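Local coordinates for peptidase (PDB 5NYW), which is of unknown function but, as an ancestral beta-subunit (Anbu) of the proteasome and HslV family, probably acts as an Ntn-hydrolase peptidase, at residues Arg92-Ile95 against Asn96-Gly100; Met196-Pro199 against Leu200-Ser204; Lys223-Gly226 against Glu227-Ser231. One frame throughout, in Å; residues are numbered along the deposited sequence.

Contact 1: residues Arg92-Ile95 against Asn96-Gly100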
loop_
_atom_site.group_PDB
_atom_site.type_symbol
_atom_site.label_atom_id
_atom_site.label_comp_id
_atom_site.label_asym_id
_atom_site.label_seq_id
_atom_site.Cartn_x
_atom_site.Cartn_y
_atom_site.Cartn_z
ATOM N N ARG L 92 21.886 -9.488 -9.253
ATOM C CA ARG L 92 20.701 -8.671 -8.930
ATOM C C ARG L 92 20.991 -7.167 -9.014
ATOM O O ARG L 92 20.162 -6.402 -9.504
ATOM C CB ARG L 92 20.157 -9.006 -7.528
ATOM C CG ARG L 92 19.410 -10.329 -7.437
ATOM C CD ARG L 92 18.736 -10.591 -6.058
ATOM N NE ARG L 92 19.674 -10.810 -4.948
ATOM C CZ ARG L 92 20.094 -12.017 -4.545
ATOM N NH1 ARG L 92 19.704 -13.122 -5.190
ATOM N NH2 ARG L 92 20.937 -12.128 -3.520
ATOM N N GLU L 93 22.169 -6.758 -8.547
ATOM C CA GLU L 93 22.592 -5.357 -8.583
ATOM C C GLU L 93 22.614 -4.783 -9.996
ATOM O O GLU L 93 22.136 -3.675 -10.245
ATOM C CB GLU L 93 23.986 -5.217 -7.975
ATOM C CG GLU L 93 24.591 -3.846 -8.141
ATOM C CD GLU L 93 26.057 -3.804 -7.726
ATOM O OE1 GLU L 93 26.680 -2.732 -7.848
ATOM O OE2 GLU L 93 26.603 -4.844 -7.305
ATOM N N VAL L 94 23.227 -5.530 -10.910
ATOM C CA VAL L 94 23.351 -5.103 -12.294
ATOM C C VAL L 94 22.006 -5.115 -13.035
ATOM O O VAL L 94 21.683 -4.158 -13.737
ATOM C CB VAL L 94 24.361 -5.980 -13.024
ATOM C CG1 VAL L 94 24.321 -5.726 -14.524
ATOM C CG2 VAL L 94 25.744 -5.729 -12.441
ATOM N N ILE L 95 21.203 -6.162 -12.848
ATOM C CA ILE L 95 19.906 -6.229 -13.524
ATOM C C ILE L 95 18.944 -5.127 -13.072
ATOM O O ILE L 95 18.321 -4.454 -13.902
ATOM C CB ILE L 95 19.235 -7.596 -13.310
ATOM C CG1 ILE L 95 19.983 -8.654 -14.106
ATOM C CG2 ILE L 95 17.784 -7.572 -13.773
ATOM C CD1 ILE L 95 19.411 -10.037 -13.962
ATOM N N ASN L 96 18.865 -4.908 -11.765
ATOM C CA ASN L 96 17.984 -3.880 -11.232
ATOM C C ASN L 96 18.439 -2.487 -11.650
ATOM O O ASN L 96 17.613 -1.592 -11.846
ATOM C CB ASN L 96 17.878 -3.994 -9.714
ATOM C CG ASN L 96 17.065 -5.207 -9.285
ATOM O OD1 ASN L 96 16.448 -5.885 -10.116
ATOM N ND2 ASN L 96 17.031 -5.464 -7.985
ATOM N N ARG L 97 19.751 -2.300 -11.762
ATOM C CA ARG L 97 20.291 -1.020 -12.218
ATOM C C ARG L 97 19.920 -0.783 -13.691
ATOM O O ARG L 97 19.382 0.268 -14.028
ATOM C CB ARG L 97 21.817 -0.972 -12.051
ATOM C CG ARG L 97 22.459 0.312 -12.561
ATOM C CD ARG L 97 23.968 0.145 -12.762
ATOM N NE ARG L 97 24.244 -0.726 -13.909
ATOM C CZ ARG L 97 25.441 -1.196 -14.256
ATOM N NH1 ARG L 97 26.515 -0.881 -13.548
ATOM N NH2 ARG L 97 25.564 -1.976 -15.329
ATOM N N ASP L 98 20.208 -1.758 -14.561
ATOM C CA ASP L 98 19.960 -1.599 -16.004
ATOM C C ASP L 98 18.484 -1.547 -16.418
ATOM O O ASP L 98 18.138 -0.909 -17.421
ATOM C CB ASP L 98 20.641 -2.724 -16.803
ATOM C CG ASP L 98 22.154 -2.542 -16.908
ATOM O OD1 ASP L 98 22.668 -1.471 -16.487
ATOM O OD2 ASP L 98 22.816 -3.441 -17.480
ATOM N N SER L 99 17.620 -2.212 -15.652
ATOM C CA SER L 99 16.186 -2.210 -15.942
ATOM C C SER L 99 15.406 -1.049 -15.277
ATOM O O SER L 99 14.191 -1.140 -15.081
ATOM C CB SER L 99 15.584 -3.573 -15.566
ATOM O OG SER L 99 15.580 -3.796 -14.173
ATOM N N GLY L 100 16.119 0.035 -14.952
ATOM C CA GLY L 100 15.543 1.258 -14.402
ATOM C C GLY L 100 14.430 1.143 -13.371
ATOM O O GLY L 100 13.504 1.959 -13.359
#

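Contact 2: residues Met196-Pro199 against Leu200-Ser204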
loop_
_atom_site.group_PDB
_atom_site.type_symbol
_atom_site.label_atom_id
_atom_site.label_comp_id
_atom_site.label_asym_id
_atom_site.label_seq_id
_atom_site.Cartn_x
_atom_site.Cartn_y
_atom_site.Cartn_z
ATOM N N MET L 196 39.466 -24.968 -20.408
ATOM C CA MET L 196 40.422 -25.131 -19.331
ATOM C C MET L 196 40.249 -26.435 -18.564
ATOM O O MET L 196 39.134 -26.881 -18.326
ATOM C CB MET L 196 40.336 -23.966 -18.358
ATOM C CG MET L 196 41.172 -24.198 -17.132
ATOM S SD MET L 196 41.227 -22.774 -16.091
ATOM C CE MET L 196 41.800 -23.519 -14.564
ATOM N N ILE L 197 41.362 -27.050 -18.197
ATOM C CA ILE L 197 41.341 -28.166 -17.271
ATOM C C ILE L 197 41.939 -27.716 -15.937
ATOM O O ILE L 197 43.051 -27.185 -15.901
ATOM C CB ILE L 197 42.137 -29.350 -17.791
ATOM C CG1 ILE L 197 41.544 -29.865 -19.095
ATOM C CG2 ILE L 197 42.228 -30.418 -16.709
ATOM C CD1 ILE L 197 42.339 -31.006 -19.709
ATOM N N TYR L 198 41.189 -27.895 -14.852
ATOM C CA TYR L 198 41.699 -27.612 -13.516
ATOM C C TYR L 198 41.813 -28.884 -12.691
ATOM O O TYR L 198 40.805 -29.430 -12.227
ATOM C CB TYR L 198 40.805 -26.629 -12.762
ATOM C CG TYR L 198 41.307 -26.421 -11.346
ATOM C CD1 TYR L 198 42.322 -25.507 -11.071
ATOM C CD2 TYR L 198 40.804 -27.179 -10.290
ATOM C CE1 TYR L 198 42.795 -25.338 -9.788
ATOM C CE2 TYR L 198 41.274 -27.020 -9.014
ATOM C CZ TYR L 198 42.267 -26.097 -8.762
ATOM O OH TYR L 198 42.713 -25.946 -7.469
ATOM N N PRO L 199 43.040 -29.367 -12.498
ATOM C CA PRO L 199 43.250 -30.540 -11.634
ATOM C C PRO L 199 43.107 -30.238 -10.129
ATOM O O PRO L 199 43.484 -29.161 -9.658
ATOM C CB PRO L 199 44.673 -30.986 -11.988
ATOM C CG PRO L 199 45.329 -29.794 -12.594
ATOM C CD PRO L 199 44.257 -28.957 -13.221
ATOM N N LEU L 200 42.518 -31.184 -9.402
ATOM C CA LEU L 200 42.314 -31.067 -7.965
ATOM C C LEU L 200 43.591 -30.669 -7.225
ATOM O O LEU L 200 44.670 -31.191 -7.484
ATOM C CB LEU L 200 41.760 -32.384 -7.400
ATOM C CG LEU L 200 41.638 -32.518 -5.873
ATOM C CD1 LEU L 200 40.656 -31.504 -5.310
ATOM C CD2 LEU L 200 41.240 -33.946 -5.476
ATOM N N ASP L 201 43.442 -29.697 -6.334
ATOM C CA ASP L 201 44.502 -29.227 -5.443
ATOM C C ASP L 201 45.699 -28.594 -6.169
ATOM O O ASP L 201 46.726 -28.336 -5.552
ATOM C CB ASP L 201 45.001 -30.351 -4.524
ATOM C CG ASP L 201 43.952 -30.802 -3.521
ATOM O OD1 ASP L 201 43.143 -29.960 -3.090
ATOM O OD2 ASP L 201 43.998 -31.977 -3.083
ATOM N N SER L 202 45.576 -28.331 -7.465
ATOM C CA SER L 202 46.683 -27.736 -8.208
ATOM C C SER L 202 46.738 -26.220 -8.062
ATOM O O SER L 202 47.815 -25.633 -8.084
ATOM C CB SER L 202 46.587 -28.069 -9.698
ATOM O OG SER L 202 45.568 -27.299 -10.315
ATOM N N PHE L 203 45.566 -25.594 -7.952
ATOM C CA PHE L 203 45.443 -24.134 -7.938
ATOM C C PHE L 203 46.199 -23.531 -9.098
ATOM O O PHE L 203 46.894 -22.516 -8.968
ATOM C CB PHE L 203 45.879 -23.546 -6.597
ATOM C CG PHE L 203 45.049 -24.037 -5.454
ATOM C CD1 PHE L 203 43.747 -23.579 -5.296
ATOM C CD2 PHE L 203 45.545 -24.974 -4.560
ATOM C CE1 PHE L 203 42.965 -24.032 -4.251
ATOM C CE2 PHE L 203 44.760 -25.436 -3.525
ATOM C CZ PHE L 203 43.469 -24.970 -3.377
ATOM N N SER L 204 46.047 -24.189 -10.242
ATOM C CA SER L 204 46.736 -23.781 -11.446
ATOM C C SER L 204 45.777 -23.393 -12.563
ATOM O O SER L 204 44.710 -23.987 -12.722
ATOM C CB SER L 204 47.647 -24.911 -11.920
ATOM O OG SER L 204 48.063 -24.693 -13.250
#

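Contact 3: residues Lys223-Gly226 against Glu227-Ser231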
loop_
_atom_site.group_PDB
_atom_site.type_symbol
_atom_site.label_atom_id
_atom_site.label_comp_id
_atom_site.label_asym_id
_atom_site.label_seq_id
_atom_site.Cartn_x
_atom_site.Cartn_y
_atom_site.Cartn_z
ATOM N N LYS L 223 37.003 -34.793 -36.846
ATOM C CA LYS L 223 37.109 -35.701 -37.999
ATOM C C LYS L 223 37.019 -37.169 -37.568
ATOM O O LYS L 223 36.344 -37.979 -38.202
ATOM C CB LYS L 223 38.422 -35.458 -38.756
ATOM C CG LYS L 223 38.630 -36.384 -39.943
ATOM C CD LYS L 223 39.926 -36.071 -40.689
ATOM C CE LYS L 223 40.170 -37.048 -41.833
ATOM N NZ LYS L 223 41.374 -36.707 -42.649
ATOM N N GLY L 224 37.701 -37.501 -36.480
ATOM C CA GLY L 224 37.654 -38.840 -35.928
ATOM C C GLY L 224 36.274 -39.224 -35.426
ATOM O O GLY L 224 35.806 -40.327 -35.697
ATOM N N TRP L 225 35.622 -38.314 -34.700
ATOM C CA TRP L 225 34.285 -38.556 -34.167
ATOM C C TRP L 225 33.252 -38.666 -35.297
ATOM O O TRP L 225 32.420 -39.578 -35.305
ATOM C CB TRP L 225 33.878 -37.448 -33.211
ATOM C CG TRP L 225 32.583 -37.718 -32.565
ATOM C CD1 TRP L 225 31.391 -37.126 -32.843
ATOM C CD2 TRP L 225 32.337 -38.644 -31.506
ATOM N NE1 TRP L 225 30.405 -37.641 -32.035
ATOM C CE2 TRP L 225 30.964 -38.572 -31.196
ATOM C CE3 TRP L 225 33.141 -39.534 -30.789
ATOM C CZ2 TRP L 225 30.375 -39.357 -30.207
ATOM C CZ3 TRP L 225 32.557 -40.315 -29.804
ATOM C CH2 TRP L 225 31.185 -40.219 -29.522
ATOM N N GLY L 226 33.321 -37.748 -36.259
ATOM C CA GLY L 226 32.378 -37.735 -37.367
ATOM C C GLY L 226 32.419 -39.011 -38.178
ATOM O O GLY L 226 31.378 -39.597 -38.477
ATOM N N GLU L 227 33.630 -39.441 -38.522
ATOM C CA GLU L 227 33.846 -40.671 -39.270
ATOM C C GLU L 227 33.454 -41.882 -38.438
ATOM O O GLU L 227 32.951 -42.884 -38.971
ATOM C CB GLU L 227 35.302 -40.792 -39.714
ATOM C CG GLU L 227 35.699 -39.804 -40.795
ATOM C CD GLU L 227 37.177 -39.858 -41.124
ATOM O OE1 GLU L 227 37.895 -40.694 -40.530
ATOM O OE2 GLU L 227 37.623 -39.053 -41.970
ATOM N N GLY L 228 33.733 -41.806 -37.138
ATOM C CA GLY L 228 33.372 -42.869 -36.220
ATOM C C GLY L 228 31.874 -43.110 -36.147
ATOM O O GLY L 228 31.441 -44.261 -36.184
ATOM N N LEU L 229 31.075 -42.042 -36.080
ATOM C CA LEU L 229 29.621 -42.203 -35.992
ATOM C C LEU L 229 29.011 -42.798 -37.260
ATOM O O LEU L 229 28.197 -43.734 -37.189
ATOM C CB LEU L 229 28.926 -40.873 -35.706
ATOM C CG LEU L 229 28.565 -40.626 -34.252
ATOM C CD1 LEU L 229 29.835 -40.672 -33.468
ATOM C CD2 LEU L 229 27.866 -39.285 -34.070
ATOM N N VAL L 230 29.412 -42.271 -38.416
ATOM C CA VAL L 230 28.863 -42.750 -39.683
ATOM C C VAL L 230 29.199 -44.212 -39.903
ATOM O O VAL L 230 28.428 -44.940 -40.527
ATOM C CB VAL L 230 29.341 -41.904 -40.894
ATOM C CG1 VAL L 230 29.036 -40.415 -40.643
ATOM C CG2 VAL L 230 30.806 -42.127 -41.199
ATOM N N SER L 231 30.350 -44.628 -39.390
ATOM C CA SER L 231 30.793 -46.014 -39.496
ATOM C C SER L 231 29.925 -46.931 -38.617
ATOM O O SER L 231 29.596 -48.055 -39.015
ATOM C CB SER L 231 32.279 -46.109 -39.126
ATOM O OG SER L 231 32.694 -47.436 -38.872
#

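Contact 1: residues Arg92-Ile95 against Asn96-Gly100
Ile95 and Ser99 meet where helix 80-98 ends, and together they close the C-terminal turn of this alpha-helix from the Ntn-hydrolase fold. The carbonyl oxygen of Ile95 takes two donors from one residue: Ser99 N at 2.9 Å and Ser99 OG at 2.8 Å, which approach from opposite faces of the carbonyl plane. Ser99 OG can turn back onto the helix because chi1 of 68° sets it between its own N and carbonyl carbon. Ser99 is also the first residue to leave helical backbone angles.

The three carbonyls just before it, of Arg92, Glu93 and Val94, are satisfied in the regular i to i+4 manner. Arg92 O receives Asn96 N, Glu93 O receives Arg97 N at 3.1 Å, and Val94 O receives Asp98 N in a nearly straight bond of 169°.

The charged side chains find partners beyond the helix. Glu93 forms a salt bridge with Arg65 on helix 52-65, and Arg92 NH1 donates to Gln133 O. Arg97 has several partners: NH2 donates to Ser57 OG and NH1 to Tyr81 OH of a neighbouring subunit, so this helix end takes part in the contact between subunits. Beside it, Val94 CG1 lies 4.0 Å from both Arg97 NH2 and Asp98 OD2. The guanidinium turns its edge to Asp98 in a salt bridge, in which NE (3.1 Å) and NH2 (3.2 Å) of Arg97 hydrogen-bond side-on to the single oxygen Asp98 OD1 from one face of the carboxylate.

Contact 2: residues Met196-Pro199 against Leu200-Ser204
Tyr198, near the end of strand 193-199, reaches across the turn that follows and meets Ser202, Phe203 and Ser204. From CB its CG runs anti to the backbone N (chi1 176°), which carries the ring onward, roughly in the strand direction, up to the turn. CD1 comes first, with Ser204 O 3.3 Å away at the ring edge. CE1 is next, 3.4 Å from Ser202 OG, which stands over one face. At the tip, OH accepts a hydrogen bond from Phe203 N at 2.9 Å, bent to 140°, and rests over a face of the Phe203 ring, 3.4 Å from CD1 of that residue.

The turn itself is fastened at Pro199 O, which takes both Ser202 N (3.1 Å) and Ser202 OG (2.9 Å) from the same face of its plane. Ser202 OG in turn accepts from Ser204 N, making an ST turn, while it also packs against Pro199 CG.

Tyr198 OH has a further hydrogen-bond partner in Gln119 OE1, and the same glutamine donates through NE2 to Asp201 OD1. The loop between strands 193-199 and 208-211 of one sheet is thereby tied to strand 112-120 of the other, with Met196 and Tyr198 packed on Thr43 of strand 42-50.

Contact 3: residues Lys223-Gly226 against Glu227-Ser231
Helix 216-234 of this proteasome-like chain carries the contact along about two and a half turns, side chains meeting in i to i+4 pairs. Leu229 CD1 sits over a face of the Trp225 indole as a CH-pi contact, 3.5 Å from the centroid of the five-membered ring and 23° off its normal. Its nearest ring atom is Trp225 CE2, at 3.3 Å, and the other methyl, Leu229 CD2, reaches Trp225 NE1 at 3.6 Å. The indole is brought there with CG anti to the backbone N (chi1 -175°).

On the solvent-exposed side, Lys223 and Glu227 run alongside each other, both chains extended. Glu227 OE2 lies 3.2 Å from Lys223 CE, while NZ stays 4.5 Å from OE2. Beneath, Glu227 N donates to Lys223 O, Gly228 N to Gly224 O and Leu229 N to Trp225 O, and Val230 N reaches Gly226 O in a weak bond.

Trp225 also packs on Ile177 and Asp180 of helix 168-185 and on Leu229 of a neighbouring subunit, placing the apolar pair at a subunit interface. The helix thus has two unlike faces: methyl-indole dispersion on the buried one, and on the other a probably modest charge attraction, the ions remaining beyond salt-bridge distance.

Along the chain the contacts come in series, and none touches another. The centres of contacts 1 and 2 are about 34 Å apart, those of 2 and 3 about 31 Å, and those of 1 and 3, about 46 Å apart, fall on opposite sides of the chain's centre. Helix 80-98, which contact 1 closes, packs with helix 52-65 on one side of the sheets; helix 216-234, which carries contact 3, extends outward past helix 168-185 on the other. Contact 2 lies at the end of a strand of one sheet, whose loop is tied to the other sheet through Gln119. Contacts 1 and 3 each face a different neighbouring subunit, so both sides contribute to the 14-chain assembly.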